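Local coordinates for protein putative phosphatase (Bacteroides thetaiotaomicron, PDB 3KYA) that is probably a phosphatase of unknown substrate that binds zinc ions and joins an IPT/TIG domain to what looks like a six-bladed beta-propeller, at residues 217-222 / 292-297; 260-265 / 271-276; 109-114 / 125-130; 163-168 / 172-177; 39-44 / 65-70. All coordinates share one frame; numbering follows the deposited sequence.

Contact 1: residues 217-222 / 292-297; sequences GDESPS and IVKNNP. With ZN (zinc ion), chain B.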
# COMPACT_ATOMS: atom_id res chain seq x y z
N GLY A 217 46.55 -5.55 13.60
CA GLY A 217 46.53 -4.86 12.31
C GLY A 217 45.75 -5.63 11.26
O GLY A 217 44.64 -6.11 11.54
N ASP A 218 46.35 -5.81 10.07
CA ASP A 218 45.65 -6.50 8.97
C ASP A 218 45.88 -8.03 8.94
O ASP A 218 45.77 -8.67 7.90
CB ASP A 218 45.94 -5.81 7.61
CG ASP A 218 47.40 -5.43 7.42
OD1 ASP A 218 48.24 -5.83 8.26
OD2 ASP A 218 47.71 -4.72 6.44
N GLU A 219 46.18 -8.62 10.10
CA GLU A 219 46.29 -10.07 10.24
C GLU A 219 45.40 -10.47 11.44
O GLU A 219 45.61 -11.51 12.08
CB GLU A 219 47.74 -10.54 10.41
CG GLU A 219 48.61 -10.12 9.24
CD GLU A 219 50.01 -10.68 9.26
OE1 GLU A 219 50.26 -11.73 9.89
OE2 GLU A 219 50.86 -10.08 8.59
N SER A 220 44.41 -9.63 11.72
CA SER A 220 43.50 -9.81 12.85
C SER A 220 42.35 -10.78 12.53
O SER A 220 41.74 -10.69 11.47
CB SER A 220 42.89 -8.46 13.26
OG SER A 220 43.87 -7.52 13.69
N PRO A 221 42.05 -11.71 13.46
CA PRO A 221 40.92 -12.62 13.27
C PRO A 221 39.60 -11.95 12.88
O PRO A 221 39.28 -10.86 13.35
CB PRO A 221 40.79 -13.28 14.64
CG PRO A 221 42.22 -13.41 15.06
CD PRO A 221 42.91 -12.16 14.57
N SER A 222 38.88 -12.61 11.97
CA SER A 222 37.59 -12.15 11.48
C SER A 222 36.48 -13.17 11.69
O SER A 222 35.39 -12.80 12.13
CB SER A 222 37.67 -11.84 9.99
OG SER A 222 38.56 -10.77 9.77
N ILE A 292 45.16 -16.17 7.02
CA ILE A 292 45.56 -14.80 6.66
C ILE A 292 45.06 -14.47 5.25
O ILE A 292 45.64 -14.88 4.25
CB ILE A 292 47.10 -14.61 6.75
CG1 ILE A 292 47.60 -14.90 8.18
CG2 ILE A 292 47.50 -13.20 6.36
CD1 ILE A 292 46.95 -14.05 9.25
N VAL A 293 43.96 -13.73 5.19
CA VAL A 293 43.31 -13.35 3.93
C VAL A 293 44.25 -12.69 2.91
O VAL A 293 44.29 -13.10 1.75
CB VAL A 293 42.09 -12.41 4.20
CG1 VAL A 293 41.57 -11.81 2.91
CG2 VAL A 293 40.96 -13.17 4.92
N LYS A 294 45.01 -11.70 3.35
CA LYS A 294 45.89 -10.96 2.44
C LYS A 294 46.91 -11.83 1.67
O LYS A 294 47.24 -11.53 0.52
CB LYS A 294 46.62 -9.84 3.19
CG LYS A 294 47.64 -10.31 4.21
CD LYS A 294 48.30 -9.12 4.91
CE LYS A 294 49.52 -9.55 5.71
NZ LYS A 294 50.20 -8.39 6.36
N ASN A 295 47.39 -12.90 2.30
CA ASN A 295 48.37 -13.77 1.66
C ASN A 295 47.79 -14.84 0.73
O ASN A 295 48.54 -15.56 0.08
CB ASN A 295 49.23 -14.47 2.73
CG ASN A 295 50.06 -13.49 3.54
OD1 ASN A 295 50.23 -12.33 3.17
ND2 ASN A 295 50.59 -13.96 4.66
N ASN A 296 46.47 -14.95 0.68
CA ASN A 296 45.82 -15.98 -0.12
C ASN A 296 44.65 -15.42 -0.90
O ASN A 296 43.49 -15.75 -0.62
CB ASN A 296 45.35 -17.11 0.79
CG ASN A 296 46.49 -17.79 1.53
OD1 ASN A 296 47.20 -18.61 0.96
ND2 ASN A 296 46.62 -17.49 2.82
N PRO A 297 44.93 -14.57 -1.91
CA PRO A 297 43.86 -13.93 -2.67
C PRO A 297 43.01 -14.85 -3.53
O PRO A 297 41.89 -14.48 -3.87
CB PRO A 297 44.61 -12.91 -3.55
CG PRO A 297 46.00 -13.39 -3.61
CD PRO A 297 46.27 -14.10 -2.32
ZN ZN B . 52.29 -12.12 8.59
O HOH W 1 44.97 -10.72 6.37
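The flat carboxylate of E219 chelates zinc through both oxygens, OE1 at 2.4 Å and OE2 at 2.5 Å, while K294 comes to OE2 on its anti side. That salt bridge, K294 NZ to E219 OE2, measures 2.9 Å, and NZ stands 21° out of the carboxylate plane. K294 starts with CG tucked between its backbone N and carbonyl carbon (chi1 68°) and then runs fully extended, which carries CE and NZ slantwise across the end of E219. Lower down, I292 CD1 comes to 3.8 Å from E219 CB, but I292 is modelled in two conformers and this packing is doubtful. A water links the backbones, donating to D218 O at 2.7 Å and accepting from K294 N at 3.2 Å. The contact lies at the protein surface, where a loop before strand 300-305 meets the start of strand 220-227 in the neighbouring sheet. With lysine and zinc both drawing on OE2, the glutamate probably stays ionised, and its charge is probably shared between two cations.

Contact 2: residues 260-265 / 271-276; sequences ELYFNS and VFRLDL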
# COMPACT_ATOMS: atom_id res chain seq x y z
N GLU A 260 28.66 -21.25 -0.05
CA GLU A 260 29.90 -20.51 0.18
C GLU A 260 29.66 -19.42 1.24
O GLU A 260 28.51 -19.08 1.55
CB GLU A 260 30.50 -19.95 -1.13
CG GLU A 260 29.76 -18.77 -1.78
CD GLU A 260 28.54 -19.15 -2.60
OE1 GLU A 260 28.06 -20.31 -2.48
OE2 GLU A 260 28.07 -18.28 -3.39
N LEU A 261 30.75 -18.90 1.78
CA LEU A 261 30.73 -17.89 2.84
C LEU A 261 31.14 -16.50 2.36
O LEU A 261 32.19 -16.34 1.72
CB LEU A 261 31.68 -18.31 3.96
CG LEU A 261 31.73 -17.40 5.20
CD1 LEU A 261 30.41 -17.43 5.97
CD2 LEU A 261 32.90 -17.80 6.10
N TYR A 262 30.32 -15.50 2.67
CA TYR A 262 30.62 -14.11 2.39
C TYR A 262 30.87 -13.37 3.70
O TYR A 262 30.10 -13.50 4.65
CB TYR A 262 29.50 -13.47 1.58
CG TYR A 262 29.38 -14.07 0.19
CD1 TYR A 262 30.24 -13.68 -0.84
CD2 TYR A 262 28.46 -15.08 -0.07
CE1 TYR A 262 30.16 -14.26 -2.09
CE2 TYR A 262 28.37 -15.65 -1.32
CZ TYR A 262 29.22 -15.25 -2.33
OH TYR A 262 29.14 -15.85 -3.56
N PHE A 263 32.00 -12.67 3.79
CA PHE A 263 32.30 -11.84 4.96
C PHE A 263 32.98 -10.54 4.49
O PHE A 263 33.54 -10.49 3.39
CB PHE A 263 33.11 -12.59 6.01
CG PHE A 263 34.50 -12.96 5.58
CD1 PHE A 263 34.72 -14.09 4.81
CD2 PHE A 263 35.58 -12.19 5.98
CE1 PHE A 263 36.00 -14.43 4.42
CE2 PHE A 263 36.87 -12.51 5.57
CZ PHE A 263 37.08 -13.63 4.80
N ASN A 264 32.90 -9.49 5.30
CA ASN A 264 33.45 -8.18 4.92
C ASN A 264 34.56 -7.65 5.81
O ASN A 264 35.02 -8.32 6.73
CB ASN A 264 32.33 -7.12 4.92
CG ASN A 264 32.04 -6.57 6.32
OD1 ASN A 264 32.05 -7.32 7.31
ND2 ASN A 264 31.79 -5.27 6.40
N SER A 265 35.02 -6.44 5.47
CA SER A 265 35.86 -5.64 6.33
C SER A 265 35.37 -4.20 6.19
O SER A 265 35.12 -3.71 5.08
CB SER A 265 37.35 -5.72 5.99
OG SER A 265 38.08 -4.81 6.80
N VAL A 271 34.21 -7.11 0.30
CA VAL A 271 33.41 -8.32 0.44
C VAL A 271 34.29 -9.47 -0.05
O VAL A 271 34.78 -9.45 -1.18
CB VAL A 271 32.07 -8.28 -0.33
CG1 VAL A 271 31.41 -9.65 -0.33
CG2 VAL A 271 31.14 -7.24 0.30
N PHE A 272 34.52 -10.45 0.84
CA PHE A 272 35.34 -11.63 0.56
C PHE A 272 34.46 -12.87 0.43
O PHE A 272 33.46 -12.99 1.14
CB PHE A 272 36.37 -11.88 1.67
CG PHE A 272 37.34 -10.76 1.88
CD1 PHE A 272 38.39 -10.57 1.00
CD2 PHE A 272 37.23 -9.93 2.98
CE1 PHE A 272 39.30 -9.54 1.20
CE2 PHE A 272 38.14 -8.90 3.19
CZ PHE A 272 39.17 -8.71 2.29
N ARG A 273 34.88 -13.79 -0.44
CA ARG A 273 34.17 -15.05 -0.69
C ARG A 273 35.09 -16.24 -0.41
O ARG A 273 36.16 -16.36 -1.02
CB ARG A 273 33.75 -15.12 -2.16
CG ARG A 273 32.93 -16.35 -2.57
CD ARG A 273 32.77 -16.40 -4.08
NE ARG A 273 31.87 -17.46 -4.55
CZ ARG A 273 32.18 -18.75 -4.64
NH1 ARG A 273 33.36 -19.20 -4.24
NH2 ARG A 273 31.28 -19.61 -5.11
N LEU A 274 34.65 -17.13 0.49
CA LEU A 274 35.38 -18.35 0.81
C LEU A 274 34.53 -19.59 0.53
O LEU A 274 33.37 -19.68 0.96
CB LEU A 274 35.79 -18.36 2.29
CG LEU A 274 36.44 -19.65 2.79
CD1 LEU A 274 37.75 -19.95 2.02
CD2 LEU A 274 36.70 -19.56 4.28
N ASP A 275 35.09 -20.52 -0.23
CA ASP A 275 34.45 -21.79 -0.48
C ASP A 275 34.94 -22.68 0.67
O ASP A 275 36.13 -23.01 0.73
CB ASP A 275 34.84 -22.35 -1.85
CG ASP A 275 34.10 -23.64 -2.21
OD1 ASP A 275 33.56 -24.33 -1.32
OD2 ASP A 275 34.09 -23.98 -3.41
N LEU A 276 34.03 -23.06 1.57
CA LEU A 276 34.41 -23.90 2.72
C LEU A 276 35.02 -25.25 2.33
O LEU A 276 35.75 -25.84 3.13
CB LEU A 276 33.22 -24.12 3.68
CG LEU A 276 32.64 -22.85 4.33
CD1 LEU A 276 31.42 -23.20 5.20
CD2 LEU A 276 33.71 -22.11 5.14
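Y262 and R273 lie side by side and point the same way, with the tyrosine ring and the guanidinium plane nearly perpendicular at 83°. R273 CG comes to 3.5 Å from Y262 CE1, and at the far end R273 NE gives a weak hydrogen bond to Y262 OH (3.3 Å). The same hydroxyl donates to E260 OE2 at 2.7 Å, using the anti lone pair; that oxygen is also bonded to Y339. E260, bent at chi2 (-80°), lays CG over one face of the guanidinium, whose NH2 bonds onward to K344 O. The ion pair itself, E260 OE2 to R273 NH2, is only a long salt bridge at 3.9 Å. A phenylalanine in place of Y262 would probably leave R273 NE and E260 OE2 each short of a partner and set both groups freer to turn. On the other face of the sheet F263 and F272 cross obliquely, their planes 32° apart; F272 CB sits over the F263 ring, 3.9 Å from its centroid. Between the two layers the antiparallel backbones pair tightly, as in F272 N to F263 O at 2.7 Å. This hairpin forms the middle of a four-stranded sheet, flanked by strands 252-254 and 300-305. Beneath the phenylalanines, strand 240-246 of the neighbouring sheet supplies A244 to F263 and I243 to L274; on the Y262 and R273 face, F346 meets the tyrosine ring edge-to-face.

Contact 3: residues 109-114 / 125-130; sequences TLCGYR and GPFDGP. With EDO (1,2-ethanediol), chain J.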
# COMPACT_ATOMS: atom_id res chain seq x y z
N THR A 109 6.35 -9.61 25.07
CA THR A 109 7.67 -9.62 25.70
C THR A 109 7.94 -11.04 26.18
O THR A 109 7.22 -11.55 27.03
CB THR A 109 7.76 -8.60 26.84
OG1 THR A 109 7.47 -7.28 26.34
CG2 THR A 109 9.18 -8.60 27.49
N LEU A 110 8.97 -11.67 25.62
CA LEU A 110 9.32 -13.06 25.96
C LEU A 110 10.10 -13.17 27.27
O LEU A 110 9.75 -13.95 28.16
CB LEU A 110 10.19 -13.66 24.84
CG LEU A 110 10.64 -15.11 25.02
CD1 LEU A 110 9.43 -16.06 24.85
CD2 LEU A 110 11.79 -15.46 24.09
N CYS A 111 11.20 -12.43 27.37
CA CYS A 111 12.05 -12.50 28.57
C CYS A 111 12.92 -11.28 28.67
O CYS A 111 13.05 -10.52 27.70
CB CYS A 111 12.90 -13.76 28.55
SG CYS A 111 14.00 -13.91 27.14
N GLY A 112 13.53 -11.10 29.84
CA GLY A 112 14.32 -9.91 30.12
C GLY A 112 13.44 -8.85 30.75
O GLY A 112 12.21 -8.90 30.65
N TYR A 113 14.08 -7.91 31.44
CA TYR A 113 13.39 -6.78 32.05
C TYR A 113 14.37 -5.69 32.42
O TYR A 113 15.59 -5.91 32.48
CB TYR A 113 12.59 -7.18 33.29
CG TYR A 113 13.41 -7.56 34.50
CD1 TYR A 113 13.98 -8.82 34.62
CD2 TYR A 113 13.60 -6.66 35.54
CE1 TYR A 113 14.73 -9.18 35.75
CE2 TYR A 113 14.34 -7.00 36.67
CZ TYR A 113 14.90 -8.26 36.76
OH TYR A 113 15.63 -8.60 37.88
N ARG A 114 13.83 -4.51 32.67
CA ARG A 114 14.62 -3.36 33.04
C ARG A 114 13.84 -2.68 34.15
O ARG A 114 12.74 -2.15 33.90
CB ARG A 114 14.81 -2.46 31.82
CG ARG A 114 15.65 -1.25 32.03
CD ARG A 114 15.60 -0.33 30.80
NE ARG A 114 16.18 0.98 31.09
CZ ARG A 114 17.22 1.53 30.48
NH1 ARG A 114 17.84 0.95 29.46
NH2 ARG A 114 17.63 2.74 30.87
N GLY A 125 18.89 -18.04 33.75
CA GLY A 125 17.79 -18.68 34.44
C GLY A 125 16.46 -18.66 33.71
O GLY A 125 16.40 -18.44 32.50
N PRO A 126 15.36 -18.88 34.45
CA PRO A 126 14.02 -18.96 33.88
C PRO A 126 13.51 -17.64 33.28
O PRO A 126 13.86 -16.55 33.77
CB PRO A 126 13.15 -19.38 35.08
CG PRO A 126 13.87 -18.85 36.26
CD PRO A 126 15.33 -18.96 35.93
N PHE A 127 12.68 -17.74 32.23
CA PHE A 127 12.11 -16.53 31.65
C PHE A 127 11.20 -15.80 32.64
O PHE A 127 11.14 -14.58 32.64
CB PHE A 127 11.25 -16.79 30.40
CG PHE A 127 11.99 -17.37 29.21
CD1 PHE A 127 13.37 -17.40 29.13
CD2 PHE A 127 11.26 -17.75 28.09
CE1 PHE A 127 14.01 -17.91 28.00
CE2 PHE A 127 11.89 -18.24 26.96
CZ PHE A 127 13.27 -18.32 26.92
N ASP A 128 10.48 -16.57 33.46
CA ASP A 128 9.53 -16.03 34.43
C ASP A 128 9.99 -16.21 35.87
O ASP A 128 10.85 -17.04 36.15
CB ASP A 128 8.18 -16.72 34.28
CG ASP A 128 7.56 -16.49 32.92
OD1 ASP A 128 7.58 -15.33 32.45
OD2 ASP A 128 7.03 -17.46 32.34
N GLY A 129 9.41 -15.43 36.77
CA GLY A 129 9.73 -15.48 38.20
C GLY A 129 9.90 -14.09 38.76
O GLY A 129 9.73 -13.10 38.04
N PRO A 130 10.21 -14.00 40.06
CA PRO A 130 10.43 -12.70 40.69
C PRO A 130 11.78 -12.12 40.29
O PRO A 130 12.69 -12.86 39.93
CB PRO A 130 10.42 -13.04 42.19
CG PRO A 130 10.89 -14.43 42.26
CD PRO A 130 10.39 -15.11 41.01
C1 EDO J . 8.58 -12.54 31.48
O1 EDO J . 7.33 -12.99 30.93
C2 EDO J . 8.98 -11.21 30.84
O2 EDO J . 9.81 -10.45 31.73
O HOH W 2 12.97 -12.50 32.23
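F127 is where 125-130 first reaches across, laying its ring against L110 and C111, which both stand on one side of it. C111 SG lies over that ring face, 4.2 Å from the F127 centroid and 19° off the normal, a sulfur-aromatic contact displaced toward the rim. Turned between its own backbone N and carbonyl carbon (chi1 59°), SG is put over the ring, and C111 CB, pointing toward 125-130 from the backbone, comes to 3.7 Å from F127 CD1. Farther round the ring, L110 CG approaches F127 CE2 obliquely at 3.9 Å. L110 and C111 both pair with I468, so the side chains that meet the ring come from a classic beta bulge at the end of strand 105-110, where the chain turns a corner. The carbonyl of F127 then takes over: a water donates to F127 O at 2.8 Å and accepts from G112 N, also at 2.8 Å. At D128 the backbone has moved off, yet an ethanediol, probably from the crystallisation liquor, links the two segments. Its O1 donates to D128 OD1 at 2.8 Å and its O2 to G112 O at 3.1 Å, while D128 OD2 pairs with R172. No direct hydrogen bond joins the two segments: sulfur and hydrocarbon against an aromatic ring make the buried side, and the polar links run through a water and, in this crystal, an ethanediol.

Contact 4: residues 163-168 / 172-177; sequences AIQLID and RMLSSP. With ZN (zinc ion), chain X.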
# COMPACT_ATOMS: atom_id res chain seq x y z
N ALA A 163 30.08 -13.89 25.82
CA ALA A 163 29.41 -15.19 25.77
C ALA A 163 28.30 -15.14 24.73
O ALA A 163 27.63 -14.12 24.57
CB ALA A 163 28.85 -15.56 27.15
N ILE A 164 28.15 -16.23 23.98
CA ILE A 164 27.02 -16.42 23.08
C ILE A 164 25.98 -17.17 23.92
O ILE A 164 26.26 -18.24 24.45
CB ILE A 164 27.38 -17.20 21.80
CG1 ILE A 164 28.29 -16.35 20.91
CG2 ILE A 164 26.11 -17.63 21.02
CD1 ILE A 164 28.87 -17.12 19.73
N GLN A 165 24.81 -16.58 24.08
CA GLN A 165 23.76 -17.17 24.91
C GLN A 165 22.73 -17.97 24.12
O GLN A 165 22.54 -17.76 22.91
CB GLN A 165 23.06 -16.07 25.71
CG GLN A 165 23.97 -15.39 26.74
CD GLN A 165 23.21 -14.42 27.63
OE1 GLN A 165 22.53 -13.51 27.15
NE2 GLN A 165 23.31 -14.63 28.95
N LEU A 166 22.10 -18.90 24.83
CA LEU A 166 21.04 -19.73 24.30
C LEU A 166 19.73 -19.34 24.97
O LEU A 166 19.59 -19.46 26.20
CB LEU A 166 21.32 -21.21 24.59
CG LEU A 166 20.18 -22.17 24.25
CD1 LEU A 166 19.78 -22.10 22.76
CD2 LEU A 166 20.57 -23.60 24.64
N ILE A 167 18.78 -18.90 24.15
CA ILE A 167 17.41 -18.61 24.56
C ILE A 167 16.66 -19.90 24.19
O ILE A 167 16.37 -20.14 23.01
CB ILE A 167 16.84 -17.38 23.81
CG1 ILE A 167 17.73 -16.14 24.05
CG2 ILE A 167 15.37 -17.13 24.18
CD1 ILE A 167 17.56 -15.00 22.96
N ASP A 168 16.38 -20.76 25.18
CA ASP A 168 15.74 -22.07 24.93
C ASP A 168 14.24 -21.89 25.09
O ASP A 168 13.72 -21.78 26.19
CB ASP A 168 16.31 -23.16 25.85
CG ASP A 168 15.91 -24.58 25.42
OD1 ASP A 168 14.77 -24.76 24.95
OD2 ASP A 168 16.74 -25.53 25.57
N ARG A 172 12.13 -22.62 28.40
CA ARG A 172 12.00 -21.24 28.87
C ARG A 172 13.12 -20.87 29.85
O ARG A 172 12.87 -20.42 30.97
CB ARG A 172 10.60 -21.00 29.45
CG ARG A 172 9.50 -21.23 28.40
CD ARG A 172 8.10 -21.02 28.91
NE ARG A 172 7.89 -19.71 29.54
CZ ARG A 172 7.60 -18.58 28.90
NH1 ARG A 172 7.53 -18.53 27.57
NH2 ARG A 172 7.42 -17.47 29.61
N MSE A 173 14.35 -21.11 29.40
CA MSE A 173 15.56 -20.88 30.17
C MSE A 173 16.60 -20.18 29.33
O MSE A 173 16.76 -20.51 28.15
CB MSE A 173 16.17 -22.23 30.58
CG MSE A 173 15.35 -23.11 31.52
SE MSE A 173 15.31 -22.37 33.31
CE MSE A 173 17.20 -22.11 33.55
N LEU A 174 17.29 -19.21 29.93
CA LEU A 174 18.42 -18.52 29.31
C LEU A 174 19.70 -19.10 29.89
O LEU A 174 19.82 -19.24 31.12
CB LEU A 174 18.40 -17.02 29.62
CG LEU A 174 19.54 -16.15 29.08
CD1 LEU A 174 19.45 -16.01 27.56
CD2 LEU A 174 19.54 -14.77 29.73
N SER A 175 20.63 -19.46 29.03
CA SER A 175 21.92 -19.99 29.45
C SER A 175 23.05 -19.37 28.64
O SER A 175 22.81 -18.64 27.65
CB SER A 175 21.93 -21.54 29.36
OG SER A 175 21.74 -21.95 28.02
N SER A 176 24.30 -19.62 29.07
CA SER A 176 25.50 -19.09 28.42
C SER A 176 26.48 -20.24 28.11
O SER A 176 27.54 -20.35 28.74
CB SER A 176 26.17 -18.05 29.31
OG SER A 176 25.27 -17.02 29.64
N PRO A 177 26.14 -21.09 27.13
CA PRO A 177 26.95 -22.28 26.85
C PRO A 177 28.29 -22.04 26.14
O PRO A 177 29.20 -22.87 26.25
CB PRO A 177 26.04 -23.11 25.95
CG PRO A 177 25.20 -22.08 25.22
CD PRO A 177 24.98 -20.98 26.22
ZN ZN X . 17.02 -27.32 24.62
O HOH W 3 15.18 -27.40 24.27
O HOH W 4 17.12 -29.35 23.84
O HOH W 5 18.68 -27.44 25.51
O HOH W 6 16.79 -28.38 26.64
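A beta hairpin closed by a G1 bulge brings 163-168 against 172-177: R172 and M173, the latter a selenomethionine, both face D168 at the turn. D168 N donates to M173 O at 3.0 Å, and beyond the bulge L166 and S175 form a hydrogen-bonded antiparallel pair. D168 also serves a zinc site. With CG anti to the backbone N (chi1 -167°), D168 turns its OD2 to the zinc at 2.0 Å, alongside H153 and four waters, while OD1 takes a hydrogen from one of those waters at 2.8 Å and another from K170 N. The two strands belong to one blade of the apparent propeller, with strand 153-159, which supplies H153, on one flank and strand 125-126 on the other. Away from the metal, Q165 NE2 donates almost straight to S176 OG (3.2 Å, 168°), the serine oxygen lying in the amide plane. S176 OG also bonds D124, and Q165 OE1 bonds Y158. Replacing Q165 by a leucine would probably leave the hydroxyls of S176 and Y158 each without one of their partners. L174 CD2 lies 3.9 Å from Q165 NE2, and L174 CD1 packs on I167 CG1 at 3.9 Å.

Contact 5: residues 39-44 / 65-70; sequences ENFGTD and TYVYCF. With ZN (zinc ion), chain C.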
# COMPACT_ATOMS: atom_id res chain seq x y z
N GLU A 39 -33.29 -1.44 19.16
CA GLU A 39 -34.36 -0.62 19.70
C GLU A 39 -34.09 -0.22 21.13
O GLU A 39 -33.47 -0.97 21.88
CB GLU A 39 -35.67 -1.40 19.71
CG GLU A 39 -36.16 -1.84 18.36
CD GLU A 39 -37.43 -2.67 18.46
OE1 GLU A 39 -37.41 -3.74 19.12
OE2 GLU A 39 -38.45 -2.25 17.86
N ASN A 40 -34.57 0.97 21.47
CA ASN A 40 -34.56 1.49 22.83
C ASN A 40 -33.16 1.85 23.34
O ASN A 40 -32.85 1.62 24.51
CB ASN A 40 -35.26 0.48 23.77
CG ASN A 40 -35.79 1.11 25.04
OD1 ASN A 40 -36.10 2.29 25.08
ND2 ASN A 40 -35.94 0.29 26.09
N PHE A 41 -32.34 2.42 22.46
CA PHE A 41 -30.98 2.82 22.83
C PHE A 41 -30.91 4.25 23.36
O PHE A 41 -29.90 4.64 23.96
CB PHE A 41 -30.02 2.74 21.64
CG PHE A 41 -29.86 1.37 21.04
CD1 PHE A 41 -29.74 0.24 21.85
CD2 PHE A 41 -29.69 1.23 19.68
CE1 PHE A 41 -29.56 -1.01 21.29
CE2 PHE A 41 -29.49 -0.02 19.12
CZ PHE A 41 -29.42 -1.14 19.93
N GLY A 42 -31.96 5.03 23.15
CA GLY A 42 -31.93 6.43 23.57
C GLY A 42 -31.03 7.23 22.63
O GLY A 42 -30.56 6.72 21.62
N THR A 43 -30.78 8.49 22.98
CA THR A 43 -29.99 9.40 22.13
C THR A 43 -28.71 9.96 22.78
O THR A 43 -28.09 10.88 22.23
CB THR A 43 -30.86 10.58 21.70
OG1 THR A 43 -31.33 11.29 22.86
CG2 THR A 43 -32.06 10.12 20.86
N ASP A 44 -28.30 9.38 23.91
CA ASP A 44 -27.12 9.84 24.66
C ASP A 44 -26.03 8.79 24.84
O ASP A 44 -26.25 7.75 25.47
CB ASP A 44 -27.55 10.34 26.04
CG ASP A 44 -28.22 11.71 25.99
OD1 ASP A 44 -27.66 12.61 25.34
OD2 ASP A 44 -29.29 11.89 26.62
N THR A 65 -32.31 3.84 17.41
CA THR A 65 -32.31 2.53 16.77
C THR A 65 -30.96 2.06 16.26
O THR A 65 -30.88 1.01 15.63
CB THR A 65 -33.32 2.50 15.61
OG1 THR A 65 -33.01 3.55 14.69
CG2 THR A 65 -34.70 2.69 16.16
N TYR A 66 -29.90 2.82 16.51
CA TYR A 66 -28.56 2.36 16.14
C TYR A 66 -27.49 2.95 17.06
O TYR A 66 -27.68 4.01 17.65
CB TYR A 66 -28.22 2.67 14.68
CG TYR A 66 -28.11 4.13 14.29
CD1 TYR A 66 -26.91 4.81 14.43
CD2 TYR A 66 -29.20 4.81 13.72
CE1 TYR A 66 -26.79 6.15 14.07
CE2 TYR A 66 -29.07 6.17 13.34
CZ TYR A 66 -27.85 6.82 13.52
OH TYR A 66 -27.69 8.14 13.17
N VAL A 67 -26.40 2.21 17.20
CA VAL A 67 -25.24 2.64 17.96
C VAL A 67 -23.99 2.35 17.16
O VAL A 67 -23.86 1.26 16.59
CB VAL A 67 -25.11 1.91 19.32
CG1 VAL A 67 -23.83 2.33 20.06
CG2 VAL A 67 -26.33 2.18 20.19
N TYR A 68 -23.08 3.32 17.11
CA TYR A 68 -21.77 3.12 16.49
C TYR A 68 -20.74 2.99 17.60
O TYR A 68 -20.79 3.75 18.58
CB TYR A 68 -21.35 4.31 15.65
CG TYR A 68 -21.93 4.39 14.27
CD1 TYR A 68 -21.38 3.66 13.22
CD2 TYR A 68 -22.98 5.25 13.99
CE1 TYR A 68 -21.90 3.76 11.93
CE2 TYR A 68 -23.50 5.36 12.70
CZ TYR A 68 -22.96 4.61 11.68
OH TYR A 68 -23.47 4.72 10.40
N CYS A 69 -19.83 2.03 17.45
CA CYS A 69 -18.75 1.83 18.41
C CYS A 69 -17.51 1.29 17.69
O CYS A 69 -17.54 0.98 16.49
CB CYS A 69 -19.19 0.86 19.50
SG CYS A 69 -19.45 -0.84 18.92
N PHE A 70 -16.39 1.24 18.41
CA PHE A 70 -15.16 0.65 17.87
C PHE A 70 -14.95 -0.74 18.44
O PHE A 70 -15.11 -0.95 19.65
CB PHE A 70 -13.93 1.48 18.25
CG PHE A 70 -13.81 2.77 17.49
CD1 PHE A 70 -13.55 2.75 16.12
CD2 PHE A 70 -13.89 4.00 18.13
CE1 PHE A 70 -13.40 3.94 15.41
CE2 PHE A 70 -13.74 5.20 17.42
CZ PHE A 70 -13.50 5.17 16.07
ZN ZN C . -28.15 14.12 24.23
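F41 packs on V67 from a loop whose far end, D44, binds zinc through OD1 at 1.9 Å, well away from strand 66-70. The contact itself is apolar and hangs on the F41 ring. V67 CG2 lies over one face, 3.9 Å from the F41 centroid and 26° off the normal, with its closest approach to F41 CD2 at 3.5 Å. The backbone N of E39 lies over the opposite face, toward the rim. At the ring edge, in plane, is Y66 N, 3.6 Å from F41 CD2. With CG anti to the carbonyl carbon (chi1 -61°), F41 turns its ring under V67 CG2. Both segments belong to the IPT/TIG domain, of the immunoglobulin-like E-set clan: the loop leaving strand 33-39 folds back so that F41 packs on the start of the adjacent strand 66-70 and also touches V18 and V62. Farther along that strand Y68 leaves this packing altogether, its hydroxyl bonding D338 of the second subunit.

In the fold
From the N terminus, contact 5 closes first, within the IPT/TIG domain, about 45 Å (centre to centre) from contact 3, the next along the chain. Contact 3 ties the end of strand 105-110, which is in one sheet with the C-terminal strands, to the edge strand of the next sheet. Contact 4 follows as a hairpin in that second sheet, and the two touch: G125 O probably bonds L174 N. Contact 1 then closes a long loop linking two successive sheets, with the hairpin of contact 2 nested inside it; V293 CG1 packs on F272 CE1 where they meet. No contacts cross.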